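Local coordinates for protein NADH:ubiquinone oxidoreductase, Na translocating, F subunit (Porphyromonas gingivalis, PDB 2R6H) that binds FAD and belongs, as the F subunit of a sodium-translocating NADH:ubiquinone oxidoreductase, to the ferredoxin-reductase-like flavoproteins, at residues A[39-43]-A[173-177]; A[164-168]-A[190-194]. One frame throughout, in Å; residues are numbered along the deposited sequence.

Contact 1. Residues A[39-43]-A[173-177]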
ATOM      1  N   PHE A  39      11.845   1.966  14.032  1.00 55.61           N
ATOM      2  CA  PHE A  39      11.872   1.107  12.858  1.00 53.86           C
ATOM      3  C   PHE A  39      12.567   1.759  11.686  1.00 53.33           C
ATOM      4  O   PHE A  39      12.674   2.971  11.638  1.00 53.71           O
ATOM      5  CB  PHE A  39      10.455   0.662  12.473  1.00 52.11           C
ATOM      6  CG  PHE A  39       9.566   1.777  11.994  1.00 49.85           C
ATOM      7  CD1 PHE A  39       9.320   1.955  10.645  1.00 47.80           C
ATOM      8  CD2 PHE A  39       8.960   2.636  12.892  1.00 50.64           C
ATOM      9  CE1 PHE A  39       8.491   2.975  10.205  1.00 47.99           C
ATOM     10  CE2 PHE A  39       8.127   3.660  12.449  1.00 48.23           C
ATOM     11  CZ  PHE A  39       7.895   3.827  11.109  1.00 47.42           C
ATOM     12  N   LYS A  40      13.058   0.953  10.752  1.00 52.66           N
ATOM     13  CA  LYS A  40      13.591   1.495   9.507  1.00 52.85           C
ATOM     14  C   LYS A  40      12.481   1.483   8.439  1.00 50.41           C
ATOM     15  O   LYS A  40      11.633   0.589   8.444  1.00 49.52           O
ATOM     16  CB  LYS A  40      14.838   0.715   9.064  1.00 53.67           C
ATOM     17  CG  LYS A  40      16.028   0.852  10.027  1.00 57.48           C
ATOM     18  CD  LYS A  40      17.307   0.176   9.513  1.00 60.20           C
ATOM     19  CE  LYS A  40      18.123   1.063   8.532  1.00 64.76           C
ATOM     20  NZ  LYS A  40      19.183   1.929   9.183  1.00 66.42           N
ATOM     21  N   SER A  41      12.470   2.472   7.545  1.00 52.57           N
ATOM     22  CA  SER A  41      11.337   2.661   6.624  1.00 50.91           C
ATOM     23  C   SER A  41      11.156   1.514   5.659  1.00 49.56           C
ATOM     24  O   SER A  41      12.068   1.176   4.907  1.00 50.77           O
ATOM     25  CB  SER A  41      11.502   3.936   5.822  1.00 50.66           C
ATOM     26  OG  SER A  41      12.041   4.937   6.650  1.00 54.26           O
ATOM     27  N   GLY A  42       9.971   0.923   5.663  1.00 37.06           N
ATOM     28  CA  GLY A  42       9.740  -0.231   4.829  1.00 35.10           C
ATOM     29  C   GLY A  42       9.648  -1.499   5.642  1.00 34.85           C
ATOM     30  O   GLY A  42       9.369  -2.562   5.090  1.00 35.45           O
ATOM     31  N   SER A  43       9.881  -1.397   6.948  1.00 44.78           N
ATOM     32  CA  SER A  43       9.668  -2.534   7.845  1.00 44.56           C
ATOM     33  C   SER A  43       8.180  -2.701   8.104  1.00 43.26           C
ATOM     34  O   SER A  43       7.385  -1.792   7.827  1.00 42.06           O
ATOM     35  CB  SER A  43      10.406  -2.351   9.173  1.00 46.14           C
ATOM     36  OG  SER A  43      11.706  -2.925   9.143  1.00 47.34           O
ATOM     37  N   ALA A 173       6.524   5.381   3.254  1.00 34.32           N
ATOM     38  CA  ALA A 173       7.376   5.446   4.435  1.00 34.88           C
ATOM     39  C   ALA A 173       8.820   5.760   4.058  1.00 35.26           C
ATOM     40  O   ALA A 173       9.465   6.604   4.680  1.00 36.88           O
ATOM     41  CB  ALA A 173       7.300   4.143   5.218  1.00 34.89           C
ATOM     42  N   GLN A 174       9.321   5.075   3.036  1.00 38.47           N
ATOM     43  CA  GLN A 174      10.671   5.323   2.533  1.00 39.29           C
ATOM     44  C   GLN A 174      10.796   6.721   1.904  1.00 40.10           C
ATOM     45  O   GLN A 174      11.737   7.464   2.211  1.00 42.24           O
ATOM     46  CB  GLN A 174      11.105   4.235   1.551  1.00 38.76           C
ATOM     47  CG  GLN A 174      11.454   2.913   2.209  1.00 39.27           C
ATOM     48  CD  GLN A 174      11.967   1.885   1.210  1.00 40.42           C
ATOM     49  OE1 GLN A 174      12.100   2.174   0.027  1.00 41.55           O
ATOM     50  NE2 GLN A 174      12.261   0.682   1.687  1.00 43.40           N
ATOM     51  N   ILE A 175       9.838   7.091   1.056  1.00 26.37           N
ATOM     52  CA  ILE A 175       9.873   8.401   0.405  1.00 26.73           C
ATOM     53  C   ILE A 175       9.730   9.545   1.395  1.00 27.62           C
ATOM     54  O   ILE A 175      10.423  10.543   1.292  1.00 29.74           O
ATOM     55  CB  ILE A 175       8.841   8.519  -0.719  1.00 25.73           C
ATOM     56  CG1 ILE A 175       9.311   7.697  -1.913  1.00 25.52           C
ATOM     57  CG2 ILE A 175       8.690   9.959  -1.143  1.00 27.67           C
ATOM     58  CD1 ILE A 175       8.201   7.103  -2.717  1.00 21.74           C
ATOM     59  N   LEU A 176       8.843   9.398   2.365  1.00 27.68           N
ATOM     60  CA  LEU A 176       8.733  10.393   3.423  1.00 28.48           C
ATOM     61  C   LEU A 176      10.038  10.479   4.207  1.00 28.67           C
ATOM     62  O   LEU A 176      10.481  11.557   4.581  1.00 30.26           O
ATOM     63  CB  LEU A 176       7.557  10.077   4.349  1.00 27.76           C
ATOM     64  CG  LEU A 176       6.241  10.475   3.691  1.00 28.32           C
ATOM     65  CD1 LEU A 176       5.059  10.044   4.514  1.00 30.36           C
ATOM     66  CD2 LEU A 176       6.221  11.965   3.492  1.00 31.84           C
ATOM     67  N   HIS A 177      10.673   9.345   4.446  1.00 34.83           N
ATOM     68  CA  HIS A 177      11.895   9.387   5.211  1.00 35.99           C
ATOM     69  C   HIS A 177      12.962  10.098   4.404  1.00 36.52           C
ATOM     70  O   HIS A 177      13.658  10.977   4.910  1.00 37.30           O
ATOM     71  CB  HIS A 177      12.356   7.985   5.562  1.00 36.36           C
ATOM     72  CG  HIS A 177      13.668   7.952   6.266  1.00 37.89           C
ATOM     73  ND1 HIS A 177      13.777   8.086   7.640  1.00 36.15           N
ATOM     74  CD2 HIS A 177      14.933   7.820   5.805  1.00 38.61           C
ATOM     75  CE1 HIS A 177      15.048   8.035   7.978  1.00 39.63           C
ATOM     76  NE2 HIS A 177      15.774   7.872   6.881  1.00 38.62           N
TER
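A tight turn of one domain can dock on a helix of another with few atoms, as segments 39-43 and 173-177 illustrate. Segment 39-43 runs into strand 44-49 of the antiparallel sheet. Phe39 packs on Pro146 and Met91 of its own domain, and Lys40 opens a type II beta turn closed by the bond from Ser43 N to Lys40 O (3.0 Å). At the turn's second position, Ser41 points straight at helix 168-181. Ser41 CB lies 3.5 Å from Ala173 O and 3.8 Å from Gln174 CG, while Ser41 OG packs 3.3 Å from His177 CB, so one small residue spans a full helical turn. Ser41 O accepts a hydrogen bond from Gln174 NE2 (3.3 Å, 151°), which also reaches Phe150 O weakly; the other end of that amide, OE1, is bonded to Tyr161 OH. Gly42 follows with phi 108°, where a CB would jam against the preceding carbonyl and fall 2.7 Å from Gln174 NE2. Ser43 then leads back into the sheet, its OG bonded to His151. Such docking of a loop from the FAD-binding barrel on the first helix of the nucleotide-binding domain is consistent with the two-domain ferredoxin-reductase fold.

Contact 2. Residues A[164-168]-A[190-194]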
ATOM      1  N   GLY A 164       1.712  -0.152  -6.393  1.00 35.78           N
ATOM      2  CA  GLY A 164       0.351  -0.491  -6.780  1.00 36.54           C
ATOM      3  C   GLY A 164      -0.466  -0.921  -5.567  1.00 37.21           C
ATOM      4  O   GLY A 164       0.070  -1.573  -4.675  1.00 37.32           O
ATOM      5  N   GLY A 165      -1.748  -0.552  -5.514  1.00 26.94           N
ATOM      6  CA  GLY A 165      -2.605  -0.986  -4.421  1.00 26.37           C
ATOM      7  C   GLY A 165      -2.056  -0.604  -3.062  1.00 26.24           C
ATOM      8  O   GLY A 165      -1.433   0.442  -2.928  1.00 26.80           O
ATOM      9  N   ALA A 166      -2.289  -1.450  -2.064  1.00 28.04           N
ATOM     10  CA  ALA A 166      -1.886  -1.148  -0.695  1.00 28.70           C
ATOM     11  C   ALA A 166      -0.368  -1.148  -0.554  1.00 28.96           C
ATOM     12  O   ALA A 166       0.164  -0.912   0.530  1.00 28.99           O
ATOM     13  CB  ALA A 166      -2.511  -2.143   0.272  1.00 29.63           C
ATOM     14  N   GLY A 167       0.324  -1.413  -1.657  1.00 27.69           N
ATOM     15  CA  GLY A 167       1.770  -1.302  -1.695  1.00 28.76           C
ATOM     16  C   GLY A 167       2.245   0.132  -1.566  1.00 29.77           C
ATOM     17  O   GLY A 167       3.442   0.409  -1.634  1.00 30.89           O
HETATM   18  N   MSE A 168       1.301   1.049  -1.378  1.00 46.48           N
HETATM   19  CA  MSE A 168       1.630   2.436  -1.075  1.00 48.02           C
HETATM   20  C   MSE A 168       2.425   2.544   0.222  1.00 48.60           C
HETATM   21  O   MSE A 168       3.209   3.475   0.405  1.00 49.90           O
HETATM   22  CB  MSE A 168       0.356   3.280  -0.983  1.00 49.03           C
HETATM   23  CG  MSE A 168       0.251   4.363  -2.045  1.00 52.29           C
HETATM   24 SE   MSE A 168       1.364   5.915  -1.650  1.00 57.55          SE
HETATM   25  CE  MSE A 168       0.885   7.028  -3.177  1.00 54.98           C
ATOM     26  N   TYR A 190       8.518   8.414  -8.164  1.00 30.22           N
ATOM     27  CA  TYR A 190       7.568   7.419  -7.679  1.00 28.70           C
ATOM     28  C   TYR A 190       6.436   7.296  -8.683  1.00 28.32           C
ATOM     29  O   TYR A 190       5.747   8.266  -8.952  1.00 29.55           O
ATOM     30  CB  TYR A 190       7.025   7.853  -6.327  1.00 28.79           C
ATOM     31  CG  TYR A 190       6.042   6.905  -5.700  1.00 28.62           C
ATOM     32  CD1 TYR A 190       6.061   5.562  -5.992  1.00 29.62           C
ATOM     33  CD2 TYR A 190       5.109   7.355  -4.783  1.00 29.75           C
ATOM     34  CE1 TYR A 190       5.162   4.692  -5.402  1.00 29.56           C
ATOM     35  CE2 TYR A 190       4.218   6.493  -4.182  1.00 27.95           C
ATOM     36  CZ  TYR A 190       4.241   5.163  -4.492  1.00 28.02           C
ATOM     37  OH  TYR A 190       3.342   4.295  -3.899  1.00 27.51           O
ATOM     38  N   TRP A 191       6.264   6.115  -9.258  1.00 36.50           N
ATOM     39  CA  TRP A 191       5.199   5.867 -10.220  1.00 36.75           C
ATOM     40  C   TRP A 191       4.170   4.948  -9.595  1.00 36.49           C
ATOM     41  O   TRP A 191       4.421   3.757  -9.449  1.00 37.05           O
ATOM     42  CB  TRP A 191       5.768   5.190 -11.467  1.00 36.51           C
ATOM     43  CG  TRP A 191       6.795   6.010 -12.174  1.00 37.05           C
ATOM     44  CD1 TRP A 191       8.066   6.274 -11.755  1.00 38.31           C
ATOM     45  CD2 TRP A 191       6.643   6.682 -13.423  1.00 35.96           C
ATOM     46  NE1 TRP A 191       8.715   7.071 -12.664  1.00 37.43           N
ATOM     47  CE2 TRP A 191       7.858   7.335 -13.698  1.00 37.10           C
ATOM     48  CE3 TRP A 191       5.602   6.789 -14.339  1.00 36.60           C
ATOM     49  CZ2 TRP A 191       8.054   8.080 -14.850  1.00 38.43           C
ATOM     50  CZ3 TRP A 191       5.799   7.528 -15.475  1.00 37.91           C
ATOM     51  CH2 TRP A 191       7.012   8.165 -15.722  1.00 39.55           C
ATOM     52  N   TYR A 192       3.014   5.481  -9.228  1.00 33.24           N
ATOM     53  CA  TYR A 192       1.976   4.663  -8.596  1.00 32.79           C
ATOM     54  C   TYR A 192       0.822   4.374  -9.547  1.00 32.58           C
ATOM     55  O   TYR A 192       0.270   5.284 -10.151  1.00 32.88           O
ATOM     56  CB  TYR A 192       1.440   5.367  -7.348  1.00 34.10           C
ATOM     57  CG  TYR A 192       0.348   4.608  -6.622  1.00 34.89           C
ATOM     58  CD1 TYR A 192       0.660   3.626  -5.686  1.00 36.01           C
ATOM     59  CD2 TYR A 192      -0.993   4.879  -6.860  1.00 35.15           C
ATOM     60  CE1 TYR A 192      -0.337   2.932  -5.015  1.00 34.06           C
ATOM     61  CE2 TYR A 192      -1.990   4.195  -6.197  1.00 35.60           C
ATOM     62  CZ  TYR A 192      -1.657   3.226  -5.277  1.00 35.91           C
ATOM     63  OH  TYR A 192      -2.653   2.547  -4.629  1.00 35.29           O
ATOM     64  N   GLY A 193       0.445   3.111  -9.669  1.00 42.01           N
ATOM     65  CA  GLY A 193      -0.660   2.753 -10.536  1.00 42.43           C
ATOM     66  C   GLY A 193      -1.955   2.446  -9.810  1.00 42.78           C
ATOM     67  O   GLY A 193      -1.995   1.637  -8.886  1.00 42.94           O
ATOM     68  N   ALA A 194      -3.030   3.094 -10.226  1.00 30.97           N
ATOM     69  CA  ALA A 194      -4.335   2.838  -9.635  1.00 31.35           C
ATOM     70  C   ALA A 194      -5.332   2.568 -10.753  1.00 32.25           C
ATOM     71  O   ALA A 194      -5.130   3.002 -11.882  1.00 32.28           O
ATOM     72  CB  ALA A 194      -4.773   4.021  -8.778  1.00 32.00           C
TER
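In this Rossmann-like parallel sheet the turn after strand 158-164 rests against the neighbouring strand 188-194, and segments 164-168 and 190-194 are where they meet. The first carries strand 158-164 through a glycine-rich turn to helix 168-181; the second belongs to strand 188-194, the next in the sheet, so the two strands and the helix form a beta-alpha-beta crossover. Along the second segment, Tyr190 comes first, reaching toward Met168. Its ring presents its edge to the selenium of Met168, a selenomethionine, in a Met-aromatic contact: SE is 5.1 Å from the centroid and 3.4 Å from Tyr190 OH, and the terminal CE is 3.5 Å from Tyr190 CE2. Trp191 points to the other side of the sheet, where it packs on helix 238-247. Tyr192 returns to the side of Tyr190 and makes the largest contribution to the buried area. Met168 CE lies over one face of its ring, and Met168 CG is 3.3 Å from Tyr192 CE1, so the bent selenomethionine side chain touches both tyrosines. Gly193 passes close to Gly164, with CA atoms 5.1 Å apart and Gly193 O 3.8 Å from Gly164 CA. In the turn, Gly165 has a positive phi (56°), a conformation easiest for glycine, and a CB on Gly167 would come too close to Gly164 O. Between these glycines, Ala166 touches FAD. Tyr192 OH donates a hydrogen bond to Gly165 O at 3.0 Å.

Helix 168-181 joins the two contacts. Met168, where the turn passes into the helix, packs on the tyrosines of contact 2, and further along Ala173, Gln174 and His177 meet the turn of contact 1. The centres of the two contacts are about 15 Å apart, yet they touch directly: Ile175, facing away from residues 39-43, brings its CD1 to 3.7 Å from Tyr190 CG. One face of the helix thus lies on the parallel sheet and another meets the FAD-binding domain. Both contacts lie near FAD, with the position of Gly42 about 9 Å and that of Gly167 about 6 Å from the bound FAD. The general principle is that one helix can connect a sheet, a cofactor-contacting turn and a domain boundary.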